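PDB 4FE9: outer membrane protein SusF from Bacteroides thetaiotaomicron, which binds starch at the cell surface, through carbohydrate-binding modules, before the glycan is carried into the periplasm for degradation. Local coordinates for residues K292-W296 with V352-I357; D318-V322 with S336-L342; A324-S329 with K361-F365; D331-L335 with E364-P368. All blocks are in the same frame, centred on the assembly; numbering follows the deposited sequence. Where two conformers were deposited one is given.

Contact 1 of 4, residues K292-W296 with V352-I357; sequences KGTFW and VYVSVI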
loop_
_atom_site.group_PDB
_atom_site.type_symbol
_atom_site.label_atom_id
_atom_site.label_comp_id
_atom_site.label_asym_id
_atom_site.label_seq_id
_atom_site.Cartn_x
_atom_site.Cartn_y
_atom_site.Cartn_z
ATOM N N LYS A 292 5.657 -10.138 -10.262
ATOM C CA LYS A 292 4.313 -9.789 -10.748
ATOM C C LYS A 292 4.102 -8.274 -11.005
ATOM O O LYS A 292 4.123 -7.469 -10.089
ATOM C CB LYS A 292 3.285 -10.292 -9.708
ATOM C CG LYS A 292 1.829 -10.114 -10.077
ATOM C CD LYS A 292 0.905 -10.483 -8.881
ATOM C CE LYS A 292 0.570 -11.967 -8.870
ATOM N NZ LYS A 292 -0.544 -12.260 -9.804
ATOM N N GLY A 293 3.743 -7.932 -12.227
ATOM C CA GLY A 293 3.213 -6.596 -12.507
ATOM C C GLY A 293 4.263 -5.482 -12.341
ATOM O O GLY A 293 3.915 -4.319 -12.201
ATOM N N THR A 294 5.541 -5.848 -12.365
ATOM C CA THR A 294 6.594 -4.877 -12.173
ATOM C C THR A 294 7.543 -4.784 -13.354
ATOM O O THR A 294 7.908 -5.815 -13.966
ATOM C CB THR A 294 7.368 -5.135 -10.892
ATOM O OG1 THR A 294 8.151 -6.325 -11.030
ATOM C CG2 THR A 294 6.414 -5.304 -9.741
ATOM N N PHE A 295 7.959 -3.550 -13.671
ATOM C CA PHE A 295 8.599 -3.229 -14.959
ATOM C C PHE A 295 9.597 -2.116 -14.742
ATOM O O PHE A 295 9.528 -1.407 -13.732
ATOM C CB PHE A 295 7.561 -2.760 -15.997
ATOM C CG PHE A 295 6.495 -3.737 -16.257
ATOM C CD1 PHE A 295 6.624 -4.662 -17.273
ATOM C CD2 PHE A 295 5.316 -3.697 -15.543
ATOM C CE1 PHE A 295 5.630 -5.610 -17.495
ATOM C CE2 PHE A 295 4.299 -4.617 -15.780
ATOM C CZ PHE A 295 4.466 -5.585 -16.741
ATOM N N TRP A 296 10.530 -1.973 -15.669
ATOM C CA TRP A 296 11.519 -0.913 -15.610
ATOM C C TRP A 296 12.001 -0.508 -17.007
ATOM O O TRP A 296 11.728 -1.201 -18.017
ATOM C CB TRP A 296 12.701 -1.295 -14.707
ATOM C CG TRP A 296 13.589 -2.420 -15.279
ATOM C CD1 TRP A 296 13.327 -3.771 -15.255
ATOM C CD2 TRP A 296 14.757 -2.256 -16.100
ATOM N NE1 TRP A 296 14.263 -4.457 -16.018
ATOM C CE2 TRP A 296 15.181 -3.554 -16.496
ATOM C CE3 TRP A 296 15.433 -1.140 -16.611
ATOM C CZ2 TRP A 296 16.302 -3.756 -17.262
ATOM C CZ3 TRP A 296 16.591 -1.342 -17.326
ATOM C CH2 TRP A 296 17.027 -2.636 -17.640
ATOM N N VAL A 352 13.244 4.319 -14.650
ATOM C CA VAL A 352 11.860 4.333 -14.269
ATOM C C VAL A 352 11.421 2.934 -13.799
ATOM O O VAL A 352 11.643 1.931 -14.501
ATOM C CB VAL A 352 11.002 4.755 -15.440
ATOM C CG1 VAL A 352 9.548 4.688 -15.074
ATOM C CG2 VAL A 352 11.373 6.203 -15.882
ATOM N N TYR A 353 10.847 2.863 -12.605
ATOM C CA TYR A 353 10.346 1.611 -12.046
ATOM C C TYR A 353 8.845 1.711 -11.763
ATOM O O TYR A 353 8.399 2.677 -11.139
ATOM C CB TYR A 353 11.108 1.303 -10.770
ATOM C CG TYR A 353 10.547 0.173 -9.948
ATOM C CD1 TYR A 353 9.545 0.398 -9.018
ATOM C CD2 TYR A 353 11.095 -1.101 -10.023
ATOM C CE1 TYR A 353 9.082 -0.626 -8.191
ATOM C CE2 TYR A 353 10.656 -2.118 -9.208
ATOM C CZ TYR A 353 9.630 -1.879 -8.307
ATOM O OH TYR A 353 9.164 -2.905 -7.517
ATOM N N VAL A 354 8.053 0.777 -12.325
ATOM C CA VAL A 354 6.587 0.831 -12.244
ATOM C C VAL A 354 6.021 -0.542 -11.756
ATOM O O VAL A 354 6.478 -1.623 -12.188
ATOM C CB VAL A 354 5.933 1.173 -13.596
ATOM C CG1 VAL A 354 4.395 1.270 -13.442
ATOM C CG2 VAL A 354 6.488 2.465 -14.190
ATOM N N SER A 355 5.099 -0.496 -10.814
ATOM C CA SER A 355 4.480 -1.714 -10.299
ATOM C C SER A 355 2.960 -1.560 -10.293
ATOM O O SER A 355 2.438 -0.506 -9.919
ATOM C CB SER A 355 4.997 -1.999 -8.891
ATOM O OG SER A 355 4.518 -3.233 -8.410
ATOM N N VAL A 356 2.255 -2.559 -10.804
ATOM C CA VAL A 356 0.786 -2.500 -10.931
ATOM C C VAL A 356 0.229 -3.861 -10.516
ATOM O O VAL A 356 0.543 -4.893 -11.141
ATOM C CB VAL A 356 0.364 -2.228 -12.401
ATOM C CG1 VAL A 356 -1.173 -2.222 -12.559
ATOM C CG2 VAL A 356 0.962 -0.924 -12.896
ATOM N N ILE A 357 -0.451 -3.905 -9.393
ATOM C CA ILE A 357 -1.177 -5.095 -9.047
ATOM C C ILE A 357 -2.595 -4.749 -8.701
ATOM O O ILE A 357 -2.833 -3.883 -7.863
ATOM C CB ILE A 357 -0.524 -5.842 -7.906
ATOM C CG1 ILE A 357 0.824 -6.389 -8.344
ATOM C CG2 ILE A 357 -1.424 -7.025 -7.451
ATOM C CD1 ILE A 357 1.868 -6.342 -7.266
#
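Phe295 and Val354 face each other as an antiparallel hydrogen-bonded pair and exchange two backbone bonds. Phe295 N gives its hydrogen to Val354 O at 2.8 Å, and Val354 N returns one to Phe295 O at 3.0 Å with an almost straight N-H...O angle of 173°. A third bond, from Val356 N to Gly293 O at 2.8 Å, continues the pairing toward Lys292. Gly293, with positive phi, lies with its CA against Val356 O in a CA-H...O contact of 3.4 Å. Other such contacts fill the gaps between the bonds, among them Trp296 CA to Val352 O at 3.1 Å.

The two segments are neighbouring strands, 294-301 and 348-357, in the antiparallel sheet of carbohydrate-binding module 2, and their short axes run 163° apart. On one face of the sheet lie Thr294, Ser355, Trp296 and Tyr353; on the other, Phe295 and Val354 both pack on Leu285 of the next strand.

Side-chain contacts across the pair are few. In one of its two conformers Thr294 turns CG2 to Ser355 OG, though the short 3.1 Å between them is doubtful; in that same conformer OG1 (chi1 70°) bonds to Thr291 O. Trp296 puts its CB over Val352 O, but its indole turns from segment 352-357. At the other end the Ile357 and Lys292 side chains cross at about a right angle, CG1 of Ile357 lying 4.1 Å from CD of Lys292, and Lys292 NZ is held by Asn257 O.

Contact 2 of 4, residues D318-V322 with S336-L342; sequences DFGFV and SDEGGNL. With GLC (alpha-D-glucopyranose), chain C; GLC (alpha-D-glucopyranose), chain B.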
loop_
_atom_site.group_PDB
_atom_site.type_symbol
_atom_site.label_atom_id
_atom_site.label_comp_id
_atom_site.label_asym_id
_atom_site.label_seq_id
_atom_site.Cartn_x
_atom_site.Cartn_y
_atom_site.Cartn_z
ATOM N N ASP A 318 -5.116 3.187 -18.819
ATOM C CA ASP A 318 -3.864 3.894 -18.694
ATOM C C ASP A 318 -3.834 4.704 -17.379
ATOM O O ASP A 318 -4.862 4.907 -16.748
ATOM C CB ASP A 318 -3.717 4.828 -19.888
ATOM C CG ASP A 318 -4.981 5.611 -20.153
ATOM O OD1 ASP A 318 -5.118 6.697 -19.552
ATOM O OD2 ASP A 318 -5.897 5.074 -20.831
ATOM N N PHE A 319 -2.644 5.052 -16.924
ATOM C CA PHE A 319 -2.494 5.857 -15.722
ATOM C C PHE A 319 -1.273 6.760 -15.830
ATOM O O PHE A 319 -0.353 6.493 -16.609
ATOM C CB PHE A 319 -2.389 4.972 -14.472
ATOM C CG PHE A 319 -1.269 3.958 -14.532
ATOM C CD1 PHE A 319 -0.057 4.194 -13.868
ATOM C CD2 PHE A 319 -1.475 2.712 -15.122
ATOM C CE1 PHE A 319 0.983 3.246 -13.906
ATOM C CE2 PHE A 319 -0.422 1.793 -15.244
ATOM C CZ PHE A 319 0.802 2.036 -14.609
ATOM N N GLY A 320 -1.258 7.817 -15.028
ATOM C CA GLY A 320 -0.163 8.769 -15.044
ATOM C C GLY A 320 0.334 9.033 -13.637
ATOM O O GLY A 320 0.855 8.122 -12.959
ATOM N N PHE A 321 0.099 10.251 -13.150
ATOM C CA PHE A 321 0.404 10.565 -11.760
ATOM C C PHE A 321 -0.476 9.697 -10.818
ATOM O O PHE A 321 -1.677 9.531 -11.051
ATOM C CB PHE A 321 0.186 12.068 -11.496
ATOM C CG PHE A 321 0.594 12.506 -10.133
ATOM C CD1 PHE A 321 1.915 12.875 -9.873
ATOM C CD2 PHE A 321 -0.328 12.493 -9.076
ATOM C CE1 PHE A 321 2.350 13.119 -8.556
ATOM C CE2 PHE A 321 0.061 12.891 -7.787
ATOM C CZ PHE A 321 1.419 13.183 -7.522
ATOM N N VAL A 322 0.168 9.034 -9.861
ATOM C CA VAL A 322 -0.528 8.208 -8.890
ATOM C C VAL A 322 -0.054 8.570 -7.483
ATOM O O VAL A 322 0.937 9.258 -7.324
ATOM C CB VAL A 322 -0.268 6.679 -9.129
ATOM C CG1 VAL A 322 -0.610 6.288 -10.547
ATOM C CG2 VAL A 322 1.169 6.330 -8.814
ATOM N N SER A 336 5.595 15.950 -10.831
ATOM C CA SER A 336 4.332 16.466 -10.343
ATOM C C SER A 336 3.149 16.000 -11.164
ATOM O O SER A 336 3.306 15.430 -12.255
ATOM C CB SER A 336 4.363 18.015 -10.303
ATOM O OG SER A 336 4.319 18.557 -11.623
ATOM N N ASP A 337 1.961 16.376 -10.700
ATOM C CA ASP A 337 0.723 15.985 -11.328
ATOM C C ASP A 337 0.283 17.105 -12.239
ATOM O O ASP A 337 0.329 18.268 -11.864
ATOM C CB ASP A 337 -0.332 15.735 -10.240
ATOM C CG ASP A 337 -1.690 15.363 -10.798
ATOM O OD1 ASP A 337 -1.852 15.267 -12.043
ATOM O OD2 ASP A 337 -2.610 15.163 -9.972
ATOM N N GLU A 338 -0.077 16.766 -13.460
ATOM C CA GLU A 338 -0.505 17.760 -14.403
ATOM C C GLU A 338 -1.734 17.278 -15.152
ATOM O O GLU A 338 -1.619 16.602 -16.175
ATOM C CB GLU A 338 0.637 18.095 -15.368
ATOM C CG GLU A 338 0.293 19.128 -16.412
ATOM C CD GLU A 338 0.424 20.557 -15.887
ATOM O OE1 GLU A 338 0.958 20.739 -14.759
ATOM O OE2 GLU A 338 -0.040 21.491 -16.588
ATOM N N GLY A 339 -2.912 17.517 -14.562
ATOM C CA GLY A 339 -4.168 16.955 -15.060
ATOM C C GLY A 339 -4.156 15.427 -15.123
ATOM O O GLY A 339 -4.727 14.831 -16.040
ATOM N N GLY A 340 -3.475 14.793 -14.166
ATOM C CA GLY A 340 -3.449 13.325 -14.083
ATOM C C GLY A 340 -2.324 12.712 -14.905
ATOM O O GLY A 340 -2.045 11.520 -14.790
ATOM N N ASN A 341 -1.692 13.531 -15.754
ATOM C CA ASN A 341 -0.433 13.168 -16.387
ATOM C C ASN A 341 0.658 13.213 -15.375
ATOM O O ASN A 341 0.622 14.037 -14.462
ATOM C CB ASN A 341 -0.087 14.158 -17.493
ATOM C CG ASN A 341 -1.011 14.068 -18.673
ATOM O OD1 ASN A 341 -1.817 13.148 -18.784
ATOM N ND2 ASN A 341 -0.822 14.968 -19.626
ATOM N N LEU A 342 1.701 12.413 -15.588
ATOM C CA LEU A 342 2.909 12.554 -14.819
ATOM C C LEU A 342 3.911 13.484 -15.509
ATOM O O LEU A 342 4.345 13.227 -16.657
ATOM C CB LEU A 342 3.546 11.200 -14.547
ATOM C CG LEU A 342 4.834 11.257 -13.744
ATOM C CD1 LEU A 342 4.576 11.755 -12.346
ATOM C CD2 LEU A 342 5.538 9.920 -13.712
HETATM C C1 GLC C . -7.586 8.713 -22.730
HETATM C C2 GLC C . -6.486 8.824 -21.681
HETATM C C3 GLC C . -5.884 10.211 -21.665
HETATM C C4 GLC C . -5.403 10.579 -23.056
HETATM C C5 GLC C . -6.527 10.421 -24.046
HETATM C C6 GLC C . -6.051 10.725 -25.462
HETATM O O2 GLC C . -7.039 8.552 -20.406
HETATM O O3 GLC C . -4.793 10.288 -20.739
HETATM O O4 GLC C . -5.020 11.930 -23.071
HETATM O O5 GLC C . -7.066 9.094 -24.003
HETATM O O6 GLC C . -7.167 10.565 -26.336
HETATM C C1 GLC B . -3.650 12.129 -23.376
HETATM C C2 GLC B . -3.079 13.113 -22.379
HETATM C C3 GLC B . -3.631 14.527 -22.628
HETATM C C4 GLC B . -3.400 14.955 -24.062
HETATM C C5 GLC B . -4.049 13.914 -24.971
HETATM C C6 GLC B . -3.798 14.229 -26.441
HETATM O O2 GLC B . -3.519 12.691 -21.096
HETATM O O3 GLC B . -3.008 15.455 -21.738
HETATM O O4 GLC B . -4.008 16.242 -24.267
HETATM O O5 GLC B . -3.494 12.625 -24.713
HETATM O O6 GLC B . -4.660 13.408 -27.227
#
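Phe321 lays one ring face against Asp337. Its CG is anti to the backbone N (chi1 -175°), which carries the ring across to strand 336-338, and Asp337 CB stands 3.5 Å from the ring centroid in a CH-pi contact, displaced toward the rim. The carboxylate of Asp337 lies almost parallel to the ring, the planes 9° apart, with OD2 near CD2 of Phe321 at 3.6 Å. At the ring edge, close to its plane, Leu342 CD1 meets Phe321 CD1 at 3.8 Å.

Asp337 is itself held by its own hairpin: OD1 accepts from Gly340 N at 2.7 Å through its syn lone pair, an Asx motif that overlaps the type I' turn from Glu338 to Asn341 joining strands 336-338 and 341-343. The same glycine offers its carbonyl to the loop, where Phe321 N bonds to Gly340 O at 3.0 Å.

Both segments contribute to the glycan pocket of carbohydrate-binding module 2. The amide of Asn341 reaches the glucose of chain B with both of its polar atoms: OD1 accepts from O2 of that sugar at 2.9 Å and ND2 donates to its O3 at 3.1 Å, while Gln306 OE1 is a further partner of ND2. Asp318 OD1 takes the O2 hydroxyl of the glucose of chain C at 2.8 Å and also forms a salt bridge with Lys308 NZ, and Asp318 OD2 accepts from Gly316 N.

Contact 3 of 4, residues A324-S329 with K361-F365; sequences AISQES and KVIEF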
loop_
_atom_site.group_PDB
_atom_site.type_symbol
_atom_site.label_atom_id
_atom_site.label_comp_id
_atom_site.label_asym_id
_atom_site.label_seq_id
_atom_site.Cartn_x
_atom_site.Cartn_y
_atom_site.Cartn_z
ATOM N N ALA A 324 1.254 6.563 -4.827
ATOM C CA ALA A 324 2.464 5.961 -4.237
ATOM C C ALA A 324 3.714 6.303 -5.062
ATOM O O ALA A 324 4.230 5.461 -5.851
ATOM C CB ALA A 324 2.301 4.433 -4.057
ATOM N N ILE A 325 4.097 7.578 -5.019
ATOM C CA ILE A 325 5.393 8.014 -5.533
ATOM C C ILE A 325 6.233 8.583 -4.384
ATOM O O ILE A 325 5.798 9.486 -3.695
ATOM C CB ILE A 325 5.221 9.080 -6.660
ATOM C CG1 ILE A 325 4.307 8.536 -7.773
ATOM C CG2 ILE A 325 6.589 9.504 -7.229
ATOM C CD1 ILE A 325 4.080 9.492 -8.939
ATOM N N SER A 326 7.271 7.859 -4.025
ATOM C CA SER A 326 8.360 8.371 -3.204
ATOM C C SER A 326 8.447 9.910 -3.186
ATOM O O SER A 326 8.438 10.556 -4.248
ATOM C CB SER A 326 9.668 7.825 -3.742
ATOM O OG SER A 326 10.470 7.381 -2.703
ATOM N N GLN A 327 8.728 10.470 -2.006
ATOM C CA GLN A 327 9.245 11.845 -1.931
ATOM C C GLN A 327 10.620 11.952 -2.610
ATOM O O GLN A 327 10.883 12.921 -3.332
ATOM C CB GLN A 327 9.315 12.352 -0.469
ATOM C CG GLN A 327 9.617 13.892 -0.328
ATOM C CD GLN A 327 8.645 14.773 -1.149
ATOM O OE1 GLN A 327 7.428 14.671 -1.015
ATOM N NE2 GLN A 327 9.195 15.591 -2.033
ATOM N N GLU A 328 11.454 10.917 -2.424
ATOM C CA GLU A 328 12.726 10.770 -3.164
ATOM C C GLU A 328 12.536 10.976 -4.645
ATOM O O GLU A 328 13.205 11.797 -5.248
ATOM C CB GLU A 328 13.351 9.390 -2.928
ATOM C CG GLU A 328 13.900 9.175 -1.530
ATOM C CD GLU A 328 12.786 8.835 -0.486
ATOM O OE1 GLU A 328 11.577 9.120 -0.743
ATOM O OE2 GLU A 328 13.135 8.335 0.608
ATOM N N SER A 329 11.649 10.189 -5.242
ATOM C CA SER A 329 11.437 10.264 -6.662
ATOM C C SER A 329 11.088 11.665 -7.010
ATOM O O SER A 329 11.438 12.152 -8.092
ATOM C CB SER A 329 10.290 9.337 -7.103
ATOM O OG SER A 329 10.646 7.994 -6.930
ATOM N N LYS A 361 -0.955 1.102 -7.738
ATOM C CA LYS A 361 0.135 1.466 -8.621
ATOM C C LYS A 361 1.283 2.147 -7.849
ATOM O O LYS A 361 1.044 2.901 -6.889
ATOM C CB LYS A 361 -0.381 2.380 -9.735
ATOM C CG LYS A 361 -1.483 1.760 -10.573
ATOM C CD LYS A 361 -2.467 2.776 -11.025
ATOM C CE LYS A 361 -3.656 2.121 -11.712
ATOM N NZ LYS A 361 -4.870 2.954 -11.520
ATOM N N VAL A 362 2.518 1.821 -8.221
ATOM C CA VAL A 362 3.706 2.531 -7.720
ATOM C C VAL A 362 4.569 2.962 -8.922
ATOM O O VAL A 362 4.698 2.214 -9.891
ATOM C CB VAL A 362 4.538 1.619 -6.771
ATOM C CG1 VAL A 362 5.812 2.287 -6.356
ATOM C CG2 VAL A 362 3.710 1.243 -5.560
ATOM N N ILE A 363 4.986 4.226 -8.939
ATOM C CA ILE A 363 5.956 4.703 -9.936
ATOM C C ILE A 363 7.134 5.307 -9.209
ATOM O O ILE A 363 6.932 6.021 -8.231
ATOM C CB ILE A 363 5.323 5.745 -10.842
ATOM C CG1 ILE A 363 4.174 5.132 -11.614
ATOM C CG2 ILE A 363 6.364 6.380 -11.780
ATOM C CD1 ILE A 363 3.255 6.152 -12.307
ATOM N N GLU A 364 8.347 4.805 -9.495
ATOM C CA GLU A 364 9.590 5.402 -8.961
ATOM C C GLU A 364 10.513 5.875 -10.083
ATOM O O GLU A 364 10.553 5.261 -11.158
ATOM C CB GLU A 364 10.330 4.418 -8.056
ATOM C CG GLU A 364 9.503 3.924 -6.867
ATOM C CD GLU A 364 9.267 5.024 -5.798
ATOM O OE1 GLU A 364 8.172 5.655 -5.787
ATOM O OE2 GLU A 364 10.187 5.263 -4.992
ATOM N N PHE A 365 11.106 7.062 -9.902
ATOM C CA PHE A 365 12.265 7.493 -10.690
ATOM C C PHE A 365 13.516 7.414 -9.879
ATOM O O PHE A 365 13.550 7.877 -8.739
ATOM C CB PHE A 365 12.087 8.906 -11.169
ATOM C CG PHE A 365 11.190 9.026 -12.332
ATOM C CD1 PHE A 365 9.916 8.472 -12.300
ATOM C CD2 PHE A 365 11.592 9.727 -13.464
ATOM C CE1 PHE A 365 9.068 8.582 -13.386
ATOM C CE2 PHE A 365 10.756 9.854 -14.556
ATOM C CZ PHE A 365 9.485 9.271 -14.528
HETATM O O HOH W 1 -1.071 5.002 -5.870
#
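Glu364 reaches from strand 360-366 to the start of helix 327-333, where its OE1 accepts from Ser326 N at 3.0 Å through the syn lone pair. A bend at chi2 (-71°) brings the carboxylate back over the segment 324-329. Ser326 holds the N-cap position, and its hydroxyl donates to Glu328 OE1 at 2.8 Å, meeting that carboxylate from above its plane.

In the first turn of the helix, Ser329 OG accepts from Phe365 N at 3.1 Å. Strand 360-366 is an outermost strand of the antiparallel sheet in carbohydrate-binding module 2, with one side paired to strand 348-357; this serine meets an amide on its other side. The residues leading into the helix cover more of that margin. Ala324 O takes a weak bond from Ile363 N at 3.4 Å, and a water bridges the ends, accepting from Ala324 N at 3.0 Å and donating to Lys361 O at 3.2 Å.

Apolar groups fill in between the polar links. Ala324 CB touches Val362 CG2 at 3.8 Å, and Ile325 lays CG1 and CG2 over the carbonyl oxygen of Ile363. Glu364 OE1 lies 2.8 Å from the same Ile363 O. Ile325 also packs on Leu335 and Leu342.

Contact 4 of 4, residues D331-L335 with E364-P368; sequences DLAGL and EFEKP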
loop_
_atom_site.group_PDB
_atom_site.type_symbol
_atom_site.label_atom_id
_atom_site.label_comp_id
_atom_site.label_asym_id
_atom_site.label_seq_id
_atom_site.Cartn_x
_atom_site.Cartn_y
_atom_site.Cartn_z
ATOM N N ASP A 331 11.575 14.459 -5.567
ATOM C CA ASP A 331 12.712 15.360 -5.423
ATOM C C ASP A 331 13.731 15.124 -6.514
ATOM O O ASP A 331 14.237 16.076 -7.119
ATOM C CB ASP A 331 13.379 15.158 -4.058
ATOM C CG ASP A 331 12.559 15.744 -2.914
ATOM O OD1 ASP A 331 12.887 15.465 -1.745
ATOM O OD2 ASP A 331 11.550 16.428 -3.192
ATOM N N LEU A 332 14.110 13.859 -6.712
ATOM C CA LEU A 332 15.162 13.544 -7.670
ATOM C C LEU A 332 14.823 14.057 -9.069
ATOM O O LEU A 332 15.666 14.666 -9.741
ATOM C CB LEU A 332 15.455 12.038 -7.691
ATOM C CG LEU A 332 16.474 11.635 -8.760
ATOM C CD1 LEU A 332 17.873 12.084 -8.349
ATOM C CD2 LEU A 332 16.429 10.101 -9.044
ATOM N N ALA A 333 13.574 13.888 -9.488
ATOM C CA ALA A 333 13.216 14.147 -10.887
ATOM C C ALA A 333 12.285 15.330 -11.029
ATOM O O ALA A 333 11.830 15.658 -12.130
ATOM C CB ALA A 333 12.576 12.883 -11.527
ATOM N N GLY A 334 11.914 15.909 -9.902
ATOM C CA GLY A 334 11.012 17.051 -9.902
ATOM C C GLY A 334 9.647 16.707 -10.412
ATOM O O GLY A 334 9.076 17.457 -11.199
ATOM N N LEU A 335 9.080 15.589 -9.926
ATOM C CA LEU A 335 7.834 15.040 -10.517
ATOM C C LEU A 335 6.606 15.797 -9.997
ATOM O O LEU A 335 6.516 16.087 -8.819
ATOM C CB LEU A 335 7.687 13.538 -10.180
ATOM C CG LEU A 335 8.762 12.575 -10.688
ATOM C CD1 LEU A 335 8.527 11.187 -10.085
ATOM C CD2 LEU A 335 8.733 12.523 -12.254
ATOM N N GLU A 364 8.347 4.805 -9.495
ATOM C CA GLU A 364 9.590 5.402 -8.961
ATOM C C GLU A 364 10.513 5.875 -10.083
ATOM O O GLU A 364 10.553 5.261 -11.158
ATOM C CB GLU A 364 10.330 4.418 -8.056
ATOM C CG GLU A 364 9.503 3.924 -6.867
ATOM C CD GLU A 364 9.267 5.024 -5.798
ATOM O OE1 GLU A 364 8.172 5.655 -5.787
ATOM O OE2 GLU A 364 10.187 5.263 -4.992
ATOM N N PHE A 365 11.106 7.062 -9.902
ATOM C CA PHE A 365 12.265 7.493 -10.690
ATOM C C PHE A 365 13.516 7.414 -9.879
ATOM O O PHE A 365 13.550 7.877 -8.739
ATOM C CB PHE A 365 12.087 8.906 -11.169
ATOM C CG PHE A 365 11.190 9.026 -12.332
ATOM C CD1 PHE A 365 9.916 8.472 -12.300
ATOM C CD2 PHE A 365 11.592 9.727 -13.464
ATOM C CE1 PHE A 365 9.068 8.582 -13.386
ATOM C CE2 PHE A 365 10.756 9.854 -14.556
ATOM C CZ PHE A 365 9.485 9.271 -14.528
ATOM N N GLU A 366 14.558 6.835 -10.457
ATOM C CA GLU A 366 15.794 6.562 -9.730
ATOM C C GLU A 366 17.019 6.958 -10.551
ATOM O O GLU A 366 16.914 7.195 -11.714
ATOM C CB GLU A 366 15.868 5.092 -9.385
ATOM C CG GLU A 366 15.021 4.719 -8.161
ATOM C CD GLU A 366 14.816 3.215 -8.027
ATOM O OE1 GLU A 366 15.828 2.465 -7.979
ATOM O OE2 GLU A 366 13.643 2.800 -7.927
ATOM N N LYS A 367 18.186 7.002 -9.924
ATOM C CA LYS A 367 19.414 7.257 -10.674
ATOM C C LYS A 367 19.577 6.142 -11.728
ATOM O O LYS A 367 19.404 4.961 -11.408
ATOM C CB LYS A 367 20.628 7.266 -9.742
ATOM C CG LYS A 367 20.596 8.358 -8.649
ATOM C CD LYS A 367 20.905 9.724 -9.223
ATOM C CE LYS A 367 22.366 10.096 -9.021
ATOM N NZ LYS A 367 23.159 9.956 -10.281
ATOM N N PRO A 368 19.907 6.521 -12.985
ATOM C CA PRO A 368 20.153 5.531 -14.057
ATOM C C PRO A 368 21.488 4.842 -13.889
ATOM O O PRO A 368 22.386 5.078 -14.678
ATOM C CB PRO A 368 20.183 6.389 -15.304
ATOM C CG PRO A 368 20.788 7.671 -14.836
ATOM C CD PRO A 368 20.234 7.888 -13.422
#
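Leu335 covers one face of the Phe365 ring, and its course can be followed atom by atom. From CB, which is directed at strand 364-366, chi1 of -62° sets CG beside the backbone N, and the two methyls then divide the ring between them. CD1 meets the near side, 3.8 Å from Phe365 CD1 and slightly farther from CG. CD2 goes on to the middle: it stands 3.9 Å from the ring centroid, only 5° off the normal, a CH-pi contact with CZ, CE1 and CE2 at nearly equal range.

Helix 327-333 and the residues after it pack on the edge strand 360-366 of the sheet in carbohydrate-binding module 2; Gly334, with positive phi, is where the chain leaves helical geometry. Ala333 adds its CB at 3.8 Å from Phe365 CD2, approaching the ring obliquely, and the ring also meets Phe301 of the same sheet.

Farther along the strand, at its C-terminal end, the backbone is met by Leu332, whose CD2 lies 3.5 Å from Glu366 C and 3.7 Å from Phe365 O. Its CD1 touches the aliphatic part of Lys367 at CD, 3.9 Å away, the two side chains crossing at about a right angle. The CB of Glu366 is directed away from the helix; its OE1 accepts from Lys419 N.

Overall arrangement
All four contacts lie in carbohydrate-binding module 2. From the N terminus, strand 294-301 comes first and waits for 352-357 before contact 1 closes its loop. Inside that loop contact 2 is nested, joining 318-322 to the hairpin of 336-342 beside the glycan. Between the halves of contact 2 run 324-329 and 331-335, which find their partners only after the hairpin, on strand 360-366; contacts 3 and 4 therefore cross both contacts 1 and 2, and share Glu364 and Phe365. Strand 348-357 lies between 294-301 and 360-366 in the sheet, while Phe319 packs on Val354 and Val356, and Leu342 on Phe365, tying the glycan-side loop and hairpin to these strands.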